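Long-range contacts in Esterase/lipase (Uncultured bacterium, PDB 3K6K), which probably hydrolyses carboxylic ester bonds, as an alpha/beta-hydrolase esterase related to hormone-sensitive lipase: residues 240-245 / 268-273; 121-126 / 216-221; 137-142 / 171-176. One frame throughout, in Å; residues are numbered along the deposited sequence.

Contact 1: residues 240-245 / 268-273; sequences LPEMLI and GVSVEL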
loop_
_atom_site.group_PDB
_atom_site.type_symbol
_atom_site.label_atom_id
_atom_site.label_comp_id
_atom_site.label_asym_id
_atom_site.label_seq_id
_atom_site.Cartn_x
_atom_site.Cartn_y
_atom_site.Cartn_z
ATOM N N LEU A 240 13.755 2.664 -10.271
ATOM C CA LEU A 240 13.529 1.331 -9.693
ATOM C C LEU A 240 12.267 0.689 -10.259
ATOM O O LEU A 240 11.321 1.412 -10.613
ATOM C CB LEU A 240 13.473 1.433 -8.186
ATOM C CG LEU A 240 14.841 1.747 -7.546
ATOM C CD1 LEU A 240 14.681 1.647 -6.073
ATOM C CD2 LEU A 240 15.980 0.821 -7.994
ATOM N N PRO A 241 12.263 -0.646 -10.377
ATOM C CA PRO A 241 11.194 -1.506 -10.885
ATOM C C PRO A 241 10.032 -1.719 -9.899
ATOM O O PRO A 241 10.129 -1.355 -8.703
ATOM C CB PRO A 241 11.899 -2.845 -11.129
ATOM C CG PRO A 241 13.186 -2.791 -10.445
ATOM C CD PRO A 241 13.459 -1.410 -9.967
ATOM N N GLU A 242 8.924 -2.275 -10.358
ATOM C CA GLU A 242 7.750 -2.334 -9.473
ATOM C C GLU A 242 7.950 -3.050 -8.138
ATOM O O GLU A 242 8.596 -4.088 -8.063
ATOM C CB GLU A 242 6.508 -2.788 -10.172
ATOM C CG GLU A 242 6.691 -3.922 -11.099
ATOM C CD GLU A 242 5.537 -4.016 -12.119
ATOM O OE1 GLU A 242 4.371 -3.761 -11.751
ATOM O OE2 GLU A 242 5.796 -4.394 -13.273
ATOM N N MET A 243 7.361 -2.478 -7.092
ATOM C CA MET A 243 7.566 -2.935 -5.746
ATOM C C MET A 243 6.265 -3.501 -5.173
ATOM O O MET A 243 5.187 -2.915 -5.365
ATOM C CB MET A 243 8.016 -1.760 -4.906
ATOM C CG MET A 243 9.435 -1.261 -5.168
ATOM S SD MET A 243 9.704 0.118 -4.019
ATOM C CE MET A 243 11.423 0.612 -4.228
ATOM N N LEU A 244 6.373 -4.667 -4.516
ATOM C CA LEU A 244 5.316 -5.208 -3.679
ATOM C C LEU A 244 5.954 -5.255 -2.296
ATOM O O LEU A 244 7.028 -5.829 -2.132
ATOM C CB LEU A 244 4.888 -6.588 -4.158
ATOM C CG LEU A 244 3.762 -7.275 -3.327
ATOM C CD1 LEU A 244 2.306 -6.653 -3.564
ATOM C CD2 LEU A 244 3.785 -8.793 -3.537
ATOM N N ILE A 245 5.355 -4.545 -1.336
ATOM C CA ILE A 245 5.730 -4.569 0.082
ATOM C C ILE A 245 4.610 -5.270 0.914
ATOM O O ILE A 245 3.407 -4.973 0.789
ATOM C CB ILE A 245 6.014 -3.113 0.633
ATOM C CG1 ILE A 245 7.015 -2.367 -0.241
ATOM C CG2 ILE A 245 6.581 -3.166 2.061
ATOM C CD1 ILE A 245 7.017 -0.973 -0.010
ATOM N N GLY A 268 8.128 8.006 -8.679
ATOM C CA GLY A 268 7.559 7.401 -9.902
ATOM C C GLY A 268 7.761 5.907 -10.011
ATOM O O GLY A 268 7.766 5.399 -11.077
ATOM N N VAL A 269 7.924 5.215 -8.884
ATOM C CA VAL A 269 8.033 3.748 -8.850
ATOM C C VAL A 269 6.621 3.198 -8.621
ATOM O O VAL A 269 5.879 3.792 -7.864
ATOM C CB VAL A 269 9.004 3.308 -7.676
ATOM C CG1 VAL A 269 9.064 1.827 -7.525
ATOM C CG2 VAL A 269 10.380 3.777 -7.917
ATOM N N SER A 270 6.238 2.104 -9.278
ATOM C CA SER A 270 4.949 1.416 -8.949
ATOM C C SER A 270 5.091 0.815 -7.559
ATOM O O SER A 270 6.117 0.206 -7.273
ATOM C CB SER A 270 4.655 0.305 -9.921
ATOM O OG SER A 270 3.458 -0.348 -9.575
ATOM N N VAL A 271 4.102 1.012 -6.681
ATOM C CA VAL A 271 4.227 0.455 -5.364
ATOM C C VAL A 271 2.892 -0.054 -4.905
ATOM O O VAL A 271 1.868 0.643 -4.974
ATOM C CB VAL A 271 4.752 1.460 -4.284
ATOM C CG1 VAL A 271 4.891 0.739 -2.946
ATOM C CG2 VAL A 271 6.120 2.022 -4.641
ATOM N N GLU A 272 2.906 -1.285 -4.428
ATOM C CA GLU A 272 1.723 -1.853 -3.813
ATOM C C GLU A 272 2.095 -2.371 -2.456
ATOM O O GLU A 272 3.039 -3.148 -2.304
ATOM C CB GLU A 272 1.194 -2.994 -4.672
ATOM C CG GLU A 272 1.217 -2.687 -6.143
ATOM C CD GLU A 272 0.755 -3.888 -7.010
ATOM O OE1 GLU A 272 1.473 -4.192 -8.006
ATOM O OE2 GLU A 272 -0.305 -4.514 -6.662
ATOM N N LEU A 273 1.362 -1.949 -1.467
ATOM C CA LEU A 273 1.694 -2.219 -0.114
ATOM C C LEU A 273 0.451 -2.790 0.531
ATOM O O LEU A 273 -0.608 -2.156 0.432
ATOM C CB LEU A 273 2.034 -0.922 0.533
ATOM C CG LEU A 273 2.492 -0.691 1.984
ATOM C CD1 LEU A 273 1.512 0.181 2.710
ATOM C CD2 LEU A 273 2.882 -1.930 2.767
HETATM O O HOH W 1 8.148 0.783 -11.513
HETATM O O HOH W 2 3.963 -2.522 -7.836
#

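Contact 2: residues 121-126 / 216-221; sequences LAPENP and SELYVG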
loop_
_atom_site.group_PDB
_atom_site.type_symbol
_atom_site.label_atom_id
_atom_site.label_comp_id
_atom_site.label_asym_id
_atom_site.label_seq_id
_atom_site.Cartn_x
_atom_site.Cartn_y
_atom_site.Cartn_z
ATOM N N LEU A 121 27.817 -10.852 6.441
ATOM C CA LEU A 121 27.294 -10.196 7.648
ATOM C C LEU A 121 28.242 -9.279 8.371
ATOM O O LEU A 121 29.429 -9.378 8.199
ATOM C CB LEU A 121 26.884 -11.267 8.650
ATOM C CG LEU A 121 25.578 -11.946 8.307
ATOM C CD1 LEU A 121 25.287 -12.888 9.465
ATOM C CD2 LEU A 121 24.448 -10.847 8.102
ATOM N N ALA A 122 27.700 -8.434 9.241
ATOM C CA ALA A 122 28.465 -7.579 10.116
ATOM C C ALA A 122 28.329 -8.117 11.555
ATOM O O ALA A 122 27.398 -8.874 11.826
ATOM C CB ALA A 122 27.938 -6.178 10.026
ATOM N N PRO A 123 29.246 -7.747 12.488
ATOM C CA PRO A 123 30.334 -6.804 12.346
ATOM C C PRO A 123 31.590 -7.361 11.666
ATOM O O PRO A 123 32.512 -6.593 11.391
ATOM C CB PRO A 123 30.618 -6.411 13.786
ATOM C CG PRO A 123 30.452 -7.669 14.512
ATOM C CD PRO A 123 29.272 -8.370 13.826
ATOM N N GLU A 124 31.651 -8.653 11.337
ATOM C CA GLU A 124 32.862 -9.077 10.639
ATOM C C GLU A 124 33.039 -8.106 9.475
ATOM O O GLU A 124 33.944 -7.273 9.506
ATOM C CB GLU A 124 32.927 -10.556 10.243
ATOM C CG GLU A 124 31.607 -11.271 10.022
ATOM C CD GLU A 124 30.955 -11.719 11.318
ATOM O OE1 GLU A 124 30.391 -10.857 12.039
ATOM O OE2 GLU A 124 31.017 -12.928 11.600
ATOM N N ASN A 125 32.083 -8.117 8.550
ATOM C CA ASN A 125 32.115 -7.284 7.392
ATOM C C ASN A 125 30.992 -6.239 7.406
ATOM O O ASN A 125 29.850 -6.581 7.103
ATOM C CB ASN A 125 32.010 -8.175 6.171
ATOM C CG ASN A 125 32.901 -9.429 6.263
ATOM O OD1 ASN A 125 32.506 -10.454 6.843
ATOM N ND2 ASN A 125 34.070 -9.364 5.650
ATOM N N PRO A 126 31.298 -4.968 7.750
ATOM C CA PRO A 126 30.324 -3.865 7.794
ATOM C C PRO A 126 29.906 -3.293 6.413
ATOM O O PRO A 126 30.402 -3.723 5.368
ATOM C CB PRO A 126 31.063 -2.765 8.577
ATOM C CG PRO A 126 32.360 -3.390 9.033
ATOM C CD PRO A 126 32.646 -4.489 8.077
ATOM N N SER A 216 22.302 -2.435 14.851
ATOM C CA SER A 216 22.557 -1.977 13.485
ATOM C C SER A 216 23.819 -1.103 13.361
ATOM O O SER A 216 24.407 -0.990 12.266
ATOM C CB SER A 216 21.344 -1.250 12.929
ATOM O OG SER A 216 21.107 -0.037 13.618
ATOM N N GLU A 217 24.243 -0.503 14.481
ATOM C CA GLU A 217 25.511 0.210 14.494
ATOM C C GLU A 217 26.612 -0.676 13.916
ATOM O O GLU A 217 27.444 -0.210 13.160
ATOM C CB GLU A 217 25.866 0.708 15.888
ATOM C CG GLU A 217 27.102 1.645 15.917
ATOM C CD GLU A 217 26.918 2.944 15.108
ATOM O OE1 GLU A 217 27.650 3.121 14.096
ATOM O OE2 GLU A 217 26.044 3.778 15.480
ATOM N N LEU A 218 26.575 -1.968 14.226
ATOM C CA LEU A 218 27.577 -2.903 13.687
ATOM C C LEU A 218 27.672 -2.876 12.159
ATOM O O LEU A 218 28.746 -3.080 11.575
ATOM C CB LEU A 218 27.369 -4.331 14.222
ATOM C CG LEU A 218 27.275 -4.437 15.757
ATOM C CD1 LEU A 218 26.698 -5.798 16.242
ATOM C CD2 LEU A 218 28.613 -4.096 16.477
ATOM N N TYR A 219 26.547 -2.611 11.509
ATOM C CA TYR A 219 26.526 -2.532 10.069
ATOM C C TYR A 219 27.029 -1.178 9.576
ATOM O O TYR A 219 27.842 -1.117 8.659
ATOM C CB TYR A 219 25.109 -2.755 9.575
ATOM C CG TYR A 219 24.981 -2.814 8.071
ATOM C CD1 TYR A 219 24.124 -1.933 7.387
ATOM C CD2 TYR A 219 25.706 -3.764 7.330
ATOM C CE1 TYR A 219 23.989 -1.991 6.002
ATOM C CE2 TYR A 219 25.591 -3.827 5.952
ATOM C CZ TYR A 219 24.705 -2.949 5.294
ATOM O OH TYR A 219 24.586 -3.031 3.936
ATOM N N VAL A 220 26.522 -0.114 10.193
ATOM C CA VAL A 220 26.796 1.265 9.810
ATOM C C VAL A 220 28.247 1.625 10.117
ATOM O O VAL A 220 29.082 1.820 9.208
ATOM C CB VAL A 220 25.897 2.218 10.585
ATOM C CG1 VAL A 220 26.252 3.601 10.278
ATOM C CG2 VAL A 220 24.430 2.009 10.231
ATOM N N GLY A 221 28.501 1.716 11.425
ATOM C CA GLY A 221 29.821 1.896 12.053
ATOM C C GLY A 221 30.824 2.947 11.600
ATOM O O GLY A 221 31.890 2.620 11.101
#

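Contact 3: residues 137-142 / 171-176; sequences AYRALL and KEDGLP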
loop_
_atom_site.group_PDB
_atom_site.type_symbol
_atom_site.label_atom_id
_atom_site.label_comp_id
_atom_site.label_asym_id
_atom_site.label_seq_id
_atom_site.Cartn_x
_atom_site.Cartn_y
_atom_site.Cartn_z
ATOM N N ALA A 137 26.044 -10.832 -7.022
ATOM C CA ALA A 137 25.194 -12.005 -7.279
ATOM C C ALA A 137 24.219 -11.749 -8.442
ATOM O O ALA A 137 24.047 -12.579 -9.345
ATOM C CB ALA A 137 24.446 -12.379 -6.009
ATOM N N TYR A 138 23.610 -10.575 -8.424
ATOM C CA TYR A 138 22.688 -10.155 -9.467
ATOM C C TYR A 138 23.367 -10.169 -10.834
ATOM O O TYR A 138 22.872 -10.782 -11.776
ATOM C CB TYR A 138 22.144 -8.758 -9.147
ATOM C CG TYR A 138 21.181 -8.261 -10.183
ATOM C CD1 TYR A 138 21.362 -7.016 -10.781
ATOM C CD2 TYR A 138 20.093 -9.035 -10.575
ATOM C CE1 TYR A 138 20.464 -6.537 -11.688
ATOM C CE2 TYR A 138 19.204 -8.592 -11.532
ATOM C CZ TYR A 138 19.395 -7.343 -12.090
ATOM O OH TYR A 138 18.503 -6.878 -13.008
ATOM N N ARG A 139 24.511 -9.510 -10.921
ATOM C CA ARG A 139 25.313 -9.484 -12.157
ATOM C C ARG A 139 25.485 -10.924 -12.660
ATOM O O ARG A 139 25.148 -11.262 -13.822
ATOM C CB ARG A 139 26.660 -8.817 -11.875
ATOM C CG ARG A 139 27.501 -8.399 -13.085
ATOM C CD ARG A 139 28.721 -7.550 -12.581
ATOM N NE ARG A 139 28.983 -6.369 -13.424
ATOM C CZ ARG A 139 28.995 -5.081 -13.019
ATOM N NH1 ARG A 139 28.754 -4.707 -11.748
ATOM N NH2 ARG A 139 29.266 -4.138 -13.919
ATOM N N ALA A 140 25.902 -11.797 -11.753
ATOM C CA ALA A 140 26.098 -13.184 -12.109
ATOM C C ALA A 140 24.815 -13.853 -12.484
ATOM O O ALA A 140 24.792 -14.735 -13.343
ATOM C CB ALA A 140 26.779 -13.922 -10.974
ATOM N N LEU A 141 23.727 -13.455 -11.843
ATOM C CA LEU A 141 22.445 -14.080 -12.141
ATOM C C LEU A 141 21.872 -13.615 -13.522
ATOM O O LEU A 141 21.164 -14.363 -14.216
ATOM C CB LEU A 141 21.496 -13.843 -10.924
ATOM C CG LEU A 141 20.011 -14.195 -10.872
ATOM C CD1 LEU A 141 19.697 -15.695 -11.062
ATOM C CD2 LEU A 141 19.480 -13.667 -9.524
ATOM N N LEU A 142 22.178 -12.378 -13.903
ATOM C CA LEU A 142 21.801 -11.870 -15.237
ATOM C C LEU A 142 22.265 -12.807 -16.367
ATOM O O LEU A 142 21.459 -13.175 -17.237
ATOM C CB LEU A 142 22.316 -10.447 -15.444
ATOM C CG LEU A 142 21.519 -9.360 -14.717
ATOM C CD1 LEU A 142 22.267 -8.055 -14.644
ATOM C CD2 LEU A 142 20.215 -9.144 -15.411
ATOM N N LYS A 171 21.833 -0.081 -10.492
ATOM C CA LYS A 171 21.423 0.978 -11.431
ATOM C C LYS A 171 22.587 1.937 -11.707
ATOM O O LYS A 171 22.872 2.168 -12.886
ATOM C CB LYS A 171 20.202 1.758 -10.921
ATOM C CG LYS A 171 19.360 2.539 -12.001
ATOM C CD LYS A 171 18.124 3.284 -11.382
ATOM C CE LYS A 171 18.583 4.539 -10.619
ATOM N NZ LYS A 171 17.764 4.970 -9.385
ATOM N N GLU A 172 23.206 2.492 -10.637
ATOM C CA GLU A 172 24.447 3.293 -10.725
ATOM C C GLU A 172 25.393 2.644 -11.705
ATOM O O GLU A 172 25.832 3.280 -12.631
ATOM C CB GLU A 172 25.169 3.452 -9.374
ATOM C CG GLU A 172 24.842 4.779 -8.591
ATOM C CD GLU A 172 25.329 4.787 -7.094
ATOM O OE1 GLU A 172 24.473 4.884 -6.145
ATOM O OE2 GLU A 172 26.577 4.695 -6.863
ATOM N N ASP A 173 25.638 1.355 -11.518
ATOM C CA ASP A 173 26.605 0.606 -12.307
ATOM C C ASP A 173 26.174 0.275 -13.716
ATOM O O ASP A 173 26.944 -0.303 -14.444
ATOM C CB ASP A 173 27.005 -0.681 -11.573
ATOM C CG ASP A 173 27.765 -0.392 -10.282
ATOM O OD1 ASP A 173 27.958 0.805 -10.003
ATOM O OD2 ASP A 173 28.185 -1.329 -9.570
ATOM N N GLY A 174 24.954 0.583 -14.118
ATOM C CA GLY A 174 24.598 0.351 -15.504
ATOM C C GLY A 174 24.051 -1.030 -15.806
ATOM O O GLY A 174 24.031 -1.461 -16.968
ATOM N N LEU A 175 23.573 -1.727 -14.774
ATOM C CA LEU A 175 22.968 -3.047 -14.957
ATOM C C LEU A 175 21.475 -2.884 -15.245
ATOM O O LEU A 175 20.839 -1.997 -14.685
ATOM C CB LEU A 175 23.211 -3.888 -13.696
ATOM C CG LEU A 175 24.556 -4.609 -13.652
ATOM C CD1 LEU A 175 24.756 -5.353 -12.321
ATOM C CD2 LEU A 175 24.643 -5.552 -14.892
ATOM N N PRO A 176 20.904 -3.735 -16.101
ATOM C CA PRO A 176 19.461 -3.554 -16.308
ATOM C C PRO A 176 18.697 -3.789 -14.996
ATOM O O PRO A 176 19.313 -4.219 -14.012
ATOM C CB PRO A 176 19.090 -4.617 -17.350
ATOM C CG PRO A 176 20.231 -5.587 -17.375
ATOM C CD PRO A 176 21.454 -4.896 -16.816
#

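Contact 1: residues 240-245 / 268-273
M243 meets V271 on one face of two parallel strands, and V269 just before the second strand. Its CB lies beside the carbonyl oxygen of S270. The next atom, CG, is turned anti to the carbonyl carbon (chi1 -72°) and comes 3.9 Å from CG1 of V269. SD has CG1 of V269 and CG2 of V271 on the same side, the latter 4.1 Å away. At the tip, CE turns to its own segment, 3.9 Å from CD1 of L240. An unbranched, extended thioether chain can lie along both valines, while A264 of helix 254-266 packs against both M243 and V271. I245 continues the same face, its CD1 4.0 Å from CG1 of V271 and its CG2 touching CD2 of L273.

Strand 243-248, helix 254-266 and strand 271-276 form a beta-alpha-beta unit of the alpha/beta-hydrolase sheet. M243 N donates to S270 O, E272 N to M243 O at 3.0 Å, and I245 N to E272 O at 2.9 Å.

L244 and E272 occupy the other face, where CD1 of L244 lies against CB of E272. One water donates to M243 O and to OE1 of E272 while accepting from S270 OG. OE1 of E272 also takes a hydrogen bond from W303, and E242 forms a salt bridge with R307. Through V271, E272 and L273 the sheet runs on, antiparallel, into a strand of the second subunit.

Contact 2: residues 121-126 / 216-221
The ring of Y219 has the methyl group of A122 at its edge, near the ring plane, with CB of A122 4.3 Å from CD2. P126 approaches the same ring obliquely through its backbone carbon, and Y91, outside the two segments, stacks on the tyrosine. With CG anti to the backbone N (chi1 -175°), the aromatic group swings back toward the loop although the CB of Y219 sets off away from it. Of the pyrrolidine rings of P123 and P126, the CB atoms make the contact. CB of P123 rests 3.9 Å from CB of L218 and also touches CD2 of that leucine, whereas CB of P126 sits 3.6 Å from the carbonyl oxygen of Y219 and a little farther from that of L218.

In this alpha/beta-hydrolase fold, residues 121-126 belong to the loop between strand 113-117 and helix 129-145, and 216-220 are the closing residues of helix 209-220. The loop therefore lies against the C-terminal end of that helix. A122 points toward the helix: its CB is 3.6 Å from the carbonyl oxygen of L218 and 3.9 Å from CA of Y219, so a small side chain lets the two backbones come together.

P123 follows a cis peptide bond, a geometry proline tolerates far better than other residues, and the chain turns there, with N125 N bonded to L121 O. At the helix terminus G221 takes a positive phi of 48°, which glycine adopts readily. P123 also packs on L38 and R42 of helix 38-49, and E124 forms a salt bridge with R42.

Contact 3: residues 137-142 / 171-176
Y138 and L175 run alongside one another, pointing opposite ways, CD1 of the tyrosine 4.1 Å from CD1 of the leucine. The ring stands with CG anti to the backbone N (chi1 -180°), which carries its hydroxyl across to the loop. There OH donates to the carbonyl oxygen of P176 at 3.0 Å; this oxygen lies in the plane of the ring, at its edge, but the hydroxyl sits 53° out of the carbonyl plane. One face of the same ring carries CD1 of L142, offset toward the rim. L142 crosses L175 obliquely, with its CD1 packed tightly at 3.5 Å from CD2 of L175, and meets P176 tip to tip, CD1 3.9 Å from CD of the proline.

R139 runs at about a right angle to L175. CD1 of this leucine touches CB of the arginine and also lies over one face of its guanidinium, toward the rim. The branched end of L175 thus serves three neighbours on helix 129-145, as its forked, wholly apolar shape allows. D173 approaches the edge of the guanidinium, the two planes 43° apart, but NH1 of R139 and OD2 of D173 are 4.1 Å apart, a loose pairing beyond a salt bridge.

The contact joins helix 129-145 to the chain leaving helix 158-172, which ends in a Schellman motif with G174 at positive phi. Y138 also packs on L84, I151 and I153 of the central sheet. A phenylalanine in place of Y138 would probably keep much of the ring packing yet leave the P176 carbonyl without its hydroxyl donor. Apolar packing thus carries most of this surface contact, with one hydrogen bond that probably helps to hold the tyrosine tip and a charge pair that probably adds only weak attraction.

From the N terminus, the chain first reaches 121-126, the loop after strand 113-117, and then 137-142 on helix 129-145. Contact 3 closes first, when 171-176 returns at the end of helix 158-172; it is nested inside the longer loop that contact 2 closes at 216-221. Contact 1 follows in series, 240-245 and 268-273 joined side by side, with helix 254-266 as the connection between them. Contact 2 thus ties a loop to helix 209-220, contact 3 ties helix 129-145 to the turn that follows helix 158-172, and contact 1 pairs the last two strands of the sheet. Contacts 1 and 3 come within about 5 Å at their nearest atoms.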